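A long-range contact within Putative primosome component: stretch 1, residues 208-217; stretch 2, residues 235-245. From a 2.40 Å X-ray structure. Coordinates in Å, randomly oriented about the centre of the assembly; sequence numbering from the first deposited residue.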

ATOM      1  N   GLU A 208     -12.222   5.949 -12.362  1.00 71.93           N
ATOM      2  CA  GLU A 208     -11.187   6.423 -11.443  1.00 70.93           C
ATOM      3  C   GLU A 208     -11.112   5.762 -10.063  1.00 69.29           C
ATOM      4  O   GLU A 208     -10.180   5.005  -9.792  1.00 69.42           O
ATOM      5  CB  GLU A 208     -11.323   7.935 -11.260  1.00 73.78           C
ATOM      6  CG  GLU A 208     -10.060   8.626 -10.757  1.00 77.26           C
ATOM      7  CD  GLU A 208      -8.961   8.672 -11.810  1.00 79.71           C
ATOM      8  OE1 GLU A 208      -7.887   9.257 -11.533  1.00 80.60           O
ATOM      9  OE2 GLU A 208      -9.172   8.125 -12.916  1.00 80.35           O
ATOM     10  N   ILE A 209     -12.076   6.049  -9.188  1.00 66.49           N
ATOM     11  CA  ILE A 209     -12.045   5.482  -7.843  1.00 64.65           C
ATOM     12  C   ILE A 209     -12.768   4.151  -7.633  1.00 63.58           C
ATOM     13  O   ILE A 209     -12.532   3.476  -6.632  1.00 63.63           O
ATOM     14  CB  ILE A 209     -12.567   6.493  -6.784  1.00 63.97           C
ATOM     15  CG1 ILE A 209     -14.035   6.231  -6.468  1.00 64.36           C
ATOM     16  CG2 ILE A 209     -12.401   7.911  -7.289  1.00 64.02           C
ATOM     17  CD1 ILE A 209     -14.531   7.012  -5.274  1.00 66.23           C
ATOM     18  N   ASP A 210     -13.645   3.765  -8.553  1.00 62.14           N
ATOM     19  CA  ASP A 210     -14.352   2.499  -8.400  1.00 60.81           C
ATOM     20  C   ASP A 210     -13.444   1.311  -8.671  1.00 59.63           C
ATOM     21  O   ASP A 210     -13.643   0.227  -8.125  1.00 60.14           O
ATOM     22  CB  ASP A 210     -15.559   2.425  -9.331  1.00 62.95           C
ATOM     23  CG  ASP A 210     -16.850   2.808  -8.636  1.00 64.52           C
ATOM     24  OD1 ASP A 210     -17.051   2.378  -7.479  1.00 64.66           O
ATOM     25  OD2 ASP A 210     -17.667   3.521  -9.255  1.00 63.83           O
ATOM     26  N   ALA A 211     -12.447   1.516  -9.521  1.00 57.22           N
ATOM     27  CA  ALA A 211     -11.516   0.449  -9.853  1.00 56.90           C
ATOM     28  C   ALA A 211     -10.502   0.296  -8.731  1.00 54.57           C
ATOM     29  O   ALA A 211      -9.721  -0.651  -8.705  1.00 57.28           O
ATOM     30  CB  ALA A 211     -10.798   0.775 -11.157  1.00 57.34           C
ATOM     31  N   VAL A 212     -10.537   1.226  -7.790  1.00 51.84           N
ATOM     32  CA  VAL A 212      -9.592   1.235  -6.689  1.00 47.42           C
ATOM     33  C   VAL A 212     -10.143   0.839  -5.321  1.00 46.33           C
ATOM     34  O   VAL A 212      -9.497   0.100  -4.583  1.00 48.01           O
ATOM     35  CB  VAL A 212      -8.933   2.640  -6.601  1.00 46.16           C
ATOM     36  CG1 VAL A 212      -8.373   2.898  -5.223  1.00 44.66           C
ATOM     37  CG2 VAL A 212      -7.846   2.754  -7.652  1.00 44.83           C
ATOM     38  N   LYS A 213     -11.336   1.308  -4.978  1.00 43.27           N
ATOM     39  CA  LYS A 213     -11.881   1.008  -3.664  1.00 40.74           C
ATOM     40  C   LYS A 213     -12.307  -0.427  -3.393  1.00 39.47           C
ATOM     41  O   LYS A 213     -12.334  -0.846  -2.242  1.00 39.12           O
ATOM     42  CB  LYS A 213     -13.046   1.947  -3.339  1.00 40.76           C
ATOM     43  CG  LYS A 213     -14.314   1.724  -4.133  1.00 39.17           C
ATOM     44  CD  LYS A 213     -15.451   2.508  -3.490  1.00 41.01           C
ATOM     45  CE  LYS A 213     -16.710   2.510  -4.342  1.00 41.23           C
ATOM     46  NZ  LYS A 213     -17.161   1.141  -4.691  1.00 42.25           N
ATOM     47  N   ASN A 214     -12.637  -1.191  -4.425  1.00 38.65           N
ATOM     48  CA  ASN A 214     -13.071  -2.558  -4.174  1.00 37.91           C
ATOM     49  C   ASN A 214     -12.050  -3.653  -4.480  1.00 36.55           C
ATOM     50  O   ASN A 214     -12.388  -4.836  -4.429  1.00 35.67           O
ATOM     51  CB  ASN A 214     -14.386  -2.847  -4.918  1.00 38.55           C
ATOM     52  CG  ASN A 214     -15.131  -4.058  -4.343  1.00 39.44           C
ATOM     53  OD1 ASN A 214     -15.362  -4.136  -3.132  1.00 42.96           O
ATOM     54  ND2 ASN A 214     -15.509  -5.004  -5.208  1.00 37.45           N
ATOM     55  N   VAL A 215     -10.807  -3.287  -4.786  1.00 35.44           N
ATOM     56  CA  VAL A 215      -9.804  -4.310  -5.060  1.00 33.43           C
ATOM     57  C   VAL A 215      -9.497  -5.081  -3.776  1.00 34.13           C
ATOM     58  O   VAL A 215      -9.514  -4.519  -2.682  1.00 35.45           O
ATOM     59  CB  VAL A 215      -8.505  -3.709  -5.622  1.00 33.91           C
ATOM     60  CG1 VAL A 215      -8.790  -3.052  -6.970  1.00 31.84           C
ATOM     61  CG2 VAL A 215      -7.911  -2.706  -4.633  1.00 31.84           C
ATOM     62  N   PRO A 216      -9.221  -6.385  -3.890  1.00 32.96           N
ATOM     63  CA  PRO A 216      -8.921  -7.223  -2.723  1.00 33.61           C
ATOM     64  C   PRO A 216      -7.852  -6.677  -1.782  1.00 32.60           C
ATOM     65  O   PRO A 216      -7.998  -6.745  -0.563  1.00 33.85           O
ATOM     66  CB  PRO A 216      -8.508  -8.545  -3.354  1.00 32.80           C
ATOM     67  CG  PRO A 216      -9.335  -8.580  -4.606  1.00 32.18           C
ATOM     68  CD  PRO A 216      -9.170  -7.179  -5.131  1.00 31.52           C
ATOM     69  N   VAL A 217      -6.774  -6.158  -2.352  1.00 30.90           N
ATOM     70  CA  VAL A 217      -5.673  -5.611  -1.573  1.00 29.47           C
ATOM     71  C   VAL A 217      -5.229  -4.331  -2.255  1.00 28.90           C
ATOM     72  O   VAL A 217      -4.931  -4.330  -3.445  1.00 26.98           O
ATOM     73  CB  VAL A 217      -4.477  -6.574  -1.528  1.00 27.79           C
ATOM     74  CG1 VAL A 217      -3.338  -5.939  -0.774  1.00 29.37           C
ATOM     75  CG2 VAL A 217      -4.874  -7.865  -0.866  1.00 30.30           C
TER
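Stretch 2 235-245: EVLQVILQYRM

The contact is anchored by Arg244, whose guanidinium reaches the backbone of stretch 1 where the chain leaves its short helical turn. NH1 of Arg244 donates to O of Lys213 at 2.8 Å and to O of Val215 at 2.8 Å, while NH2 of Arg244 also donates to O of Val215, at 2.9 Å. Both carbonyls lie near the guanidinium plane, where its N-H bonds point. Arginine suits this place because a planar cation with several donors can serve more than one backbone carbonyl. The side chain, m at chi1 and t at chi2, is long enough to carry the group there from a CA-to-CB bond that points sideways.

One residue earlier, Tyr243 points toward stretch 1, and its OH donates to OD1 of Asn214 at 2.7 Å. Lys213 covers one face of the same ring: its CD lies 4.0 Å from the centroid of the Tyr243 ring, a CH-pi contact, and its NZ lies 4.3 Å from that centroid, a cation-pi contact. Lysine offers both aliphatic length and charge, and its ammonium is also held within stretch 1 by a salt bridge whose hydrogen bond, NZ of Lys213 to OD1 of Asp210 at 3.1 Å, is weak.

Further back along the helix, the contact becomes apolar. Ile240 extends its CD1 to 4.2 Å from CG1 of Val212 and 4.4 Å from CB of Ile209; CG2 of Ile209 in turn meets CG1 of Val236 at 4.4 Å. The nearest CA atoms are those of Lys213 and Ile240, 5.5 Å apart. Stretch 2 is helix from Leu237 through Met245 and beyond, whereas stretch 1 has only a weakly bonded helix at about 210-213. Contacts advance from Ile209 with Val236 to Val215 with Arg244, so the two segments run in broadly the same direction.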

ATOM      1  N   GLU A 235     -12.345  13.956   1.114  1.00 57.73           N
ATOM      2  CA  GLU A 235     -13.532  13.537   0.389  1.00 55.56           C
ATOM      3  C   GLU A 235     -13.300  12.295  -0.467  1.00 53.28           C
ATOM      4  O   GLU A 235     -14.232  11.550  -0.745  1.00 53.24           O
ATOM      5  CB  GLU A 235     -14.040  14.684  -0.481  1.00 55.01           C
ATOM      6  N   VAL A 236     -12.067  12.069  -0.898  1.00 51.55           N
ATOM      7  CA  VAL A 236     -11.779  10.896  -1.718  1.00 48.48           C
ATOM      8  C   VAL A 236     -11.100   9.812  -0.888  1.00 46.75           C
ATOM      9  O   VAL A 236     -11.579   8.682  -0.818  1.00 47.05           O
ATOM     10  CB  VAL A 236     -10.866  11.250  -2.905  1.00 50.23           C
ATOM     11  CG1 VAL A 236     -10.696  10.041  -3.801  1.00 49.42           C
ATOM     12  CG2 VAL A 236     -11.454  12.418  -3.684  1.00 49.43           C
ATOM     13  N   LEU A 237      -9.988  10.164  -0.254  1.00 43.54           N
ATOM     14  CA  LEU A 237      -9.254   9.214   0.568  1.00 42.11           C
ATOM     15  C   LEU A 237     -10.133   8.753   1.726  1.00 41.96           C
ATOM     16  O   LEU A 237     -10.222   7.563   2.024  1.00 42.18           O
ATOM     17  CB  LEU A 237      -7.982   9.869   1.112  1.00 40.46           C
ATOM     18  CG  LEU A 237      -6.786   9.022   1.560  1.00 42.56           C
ATOM     19  CD1 LEU A 237      -6.506   9.293   3.023  1.00 41.89           C
ATOM     20  CD2 LEU A 237      -7.039   7.544   1.312  1.00 40.12           C
ATOM     21  N   GLN A 238     -10.797   9.711   2.364  1.00 42.17           N
ATOM     22  CA  GLN A 238     -11.661   9.431   3.502  1.00 39.50           C
ATOM     23  C   GLN A 238     -12.757   8.433   3.139  1.00 38.79           C
ATOM     24  O   GLN A 238     -13.034   7.505   3.895  1.00 37.79           O
ATOM     25  CB  GLN A 238     -12.272  10.742   4.012  1.00 42.03           C
ATOM     26  CG  GLN A 238     -12.745  10.709   5.460  1.00 43.08           C
ATOM     27  CD  GLN A 238     -14.039   9.947   5.644  1.00 44.02           C
ATOM     28  OE1 GLN A 238     -14.230   9.254   6.646  1.00 45.33           O
ATOM     29  NE2 GLN A 238     -14.941  10.077   4.678  1.00 42.91           N
ATOM     30  N   VAL A 239     -13.368   8.605   1.973  1.00 38.90           N
ATOM     31  CA  VAL A 239     -14.440   7.708   1.564  1.00 38.07           C
ATOM     32  C   VAL A 239     -13.914   6.334   1.166  1.00 37.59           C
ATOM     33  O   VAL A 239     -14.516   5.316   1.502  1.00 35.33           O
ATOM     34  CB  VAL A 239     -15.255   8.303   0.395  1.00 39.20           C
ATOM     35  CG1 VAL A 239     -16.487   7.433   0.107  1.00 38.53           C
ATOM     36  CG2 VAL A 239     -15.695   9.707   0.751  1.00 41.37           C
ATOM     37  N   ILE A 240     -12.794   6.306   0.448  1.00 36.53           N
ATOM     38  CA  ILE A 240     -12.206   5.043   0.040  1.00 34.27           C
ATOM     39  C   ILE A 240     -11.842   4.252   1.289  1.00 32.73           C
ATOM     40  O   ILE A 240     -12.153   3.072   1.392  1.00 33.21           O
ATOM     41  CB  ILE A 240     -10.929   5.254  -0.820  1.00 35.76           C
ATOM     42  CG1 ILE A 240     -11.318   5.694  -2.234  1.00 34.79           C
ATOM     43  CG2 ILE A 240     -10.099   3.967  -0.875  1.00 35.15           C
ATOM     44  CD1 ILE A 240     -10.123   6.034  -3.103  1.00 34.78           C
ATOM     45  N   LEU A 241     -11.189   4.900   2.243  1.00 32.21           N
ATOM     46  CA  LEU A 241     -10.799   4.209   3.460  1.00 32.62           C
ATOM     47  C   LEU A 241     -12.037   3.745   4.224  1.00 33.90           C
ATOM     48  O   LEU A 241     -12.111   2.590   4.667  1.00 35.86           O
ATOM     49  CB  LEU A 241      -9.917   5.120   4.322  1.00 30.83           C
ATOM     50  CG  LEU A 241      -8.388   4.904   4.271  1.00 32.77           C
ATOM     51  CD1 LEU A 241      -7.936   4.350   2.928  1.00 31.41           C
ATOM     52  CD2 LEU A 241      -7.680   6.220   4.586  1.00 28.40           C
ATOM     53  N   GLN A 242     -13.020   4.631   4.355  1.00 32.63           N
ATOM     54  CA  GLN A 242     -14.262   4.307   5.057  1.00 31.54           C
ATOM     55  C   GLN A 242     -14.891   3.052   4.463  1.00 31.68           C
ATOM     56  O   GLN A 242     -15.266   2.131   5.179  1.00 32.46           O
ATOM     57  CB  GLN A 242     -15.243   5.465   4.930  1.00 32.91           C
ATOM     58  CG  GLN A 242     -16.582   5.206   5.539  1.00 33.80           C
ATOM     59  CD  GLN A 242     -17.488   6.415   5.437  1.00 35.43           C
ATOM     60  OE1 GLN A 242     -18.348   6.635   6.286  1.00 37.66           O
ATOM     61  NE2 GLN A 242     -17.309   7.198   4.386  1.00 36.13           N
ATOM     62  N   TYR A 243     -14.997   3.018   3.144  1.00 30.71           N
ATOM     63  CA  TYR A 243     -15.572   1.876   2.462  1.00 31.49           C
ATOM     64  C   TYR A 243     -14.765   0.594   2.666  1.00 33.92           C
ATOM     65  O   TYR A 243     -15.343  -0.487   2.800  1.00 34.97           O
ATOM     66  CB  TYR A 243     -15.695   2.181   0.973  1.00 30.65           C
ATOM     67  CG  TYR A 243     -16.058   0.989   0.128  1.00 30.28           C
ATOM     68  CD1 TYR A 243     -15.067   0.186  -0.436  1.00 29.28           C
ATOM     69  CD2 TYR A 243     -17.393   0.668  -0.121  1.00 31.00           C
ATOM     70  CE1 TYR A 243     -15.395  -0.910  -1.234  1.00 31.54           C
ATOM     71  CE2 TYR A 243     -17.740  -0.420  -0.921  1.00 31.47           C
ATOM     72  CZ  TYR A 243     -16.736  -1.208  -1.473  1.00 34.01           C
ATOM     73  OH  TYR A 243     -17.067  -2.296  -2.248  1.00 32.96           O
ATOM     74  N   ARG A 244     -13.436   0.699   2.688  1.00 33.53           N
ATOM     75  CA  ARG A 244     -12.626  -0.492   2.878  1.00 34.42           C
ATOM     76  C   ARG A 244     -12.709  -0.966   4.329  1.00 34.70           C
ATOM     77  O   ARG A 244     -12.574  -2.160   4.602  1.00 33.56           O
ATOM     78  CB  ARG A 244     -11.177  -0.251   2.415  1.00 30.63           C
ATOM     79  CG  ARG A 244     -11.065  -0.090   0.892  1.00 30.52           C
ATOM     80  CD  ARG A 244      -9.619   0.109   0.402  1.00 31.87           C
ATOM     81  NE  ARG A 244      -8.856  -1.134   0.416  1.00 31.49           N
ATOM     82  CZ  ARG A 244      -8.994  -2.119  -0.468  1.00 32.85           C
ATOM     83  NH1 ARG A 244      -9.866  -2.018  -1.458  1.00 32.26           N
ATOM     84  NH2 ARG A 244      -8.266  -3.219  -0.355  1.00 30.95           N
ATOM     85  N   MET A 245     -12.963  -0.046   5.255  1.00 35.98           N
ATOM     86  CA  MET A 245     -13.114  -0.437   6.659  1.00 37.03           C
ATOM     87  C   MET A 245     -14.368  -1.310   6.783  1.00 37.67           C
ATOM     88  O   MET A 245     -14.319  -2.411   7.332  1.00 39.54           O
ATOM     89  CB  MET A 245     -13.249   0.793   7.574  1.00 36.19           C
ATOM     90  CG  MET A 245     -11.938   1.229   8.238  1.00 32.78           C
ATOM     91  SD  MET A 245     -12.034   2.735   9.250  1.00 33.21           S
ATOM     92  CE  MET A 245     -12.874   2.088  10.681  1.00 32.18           C
TER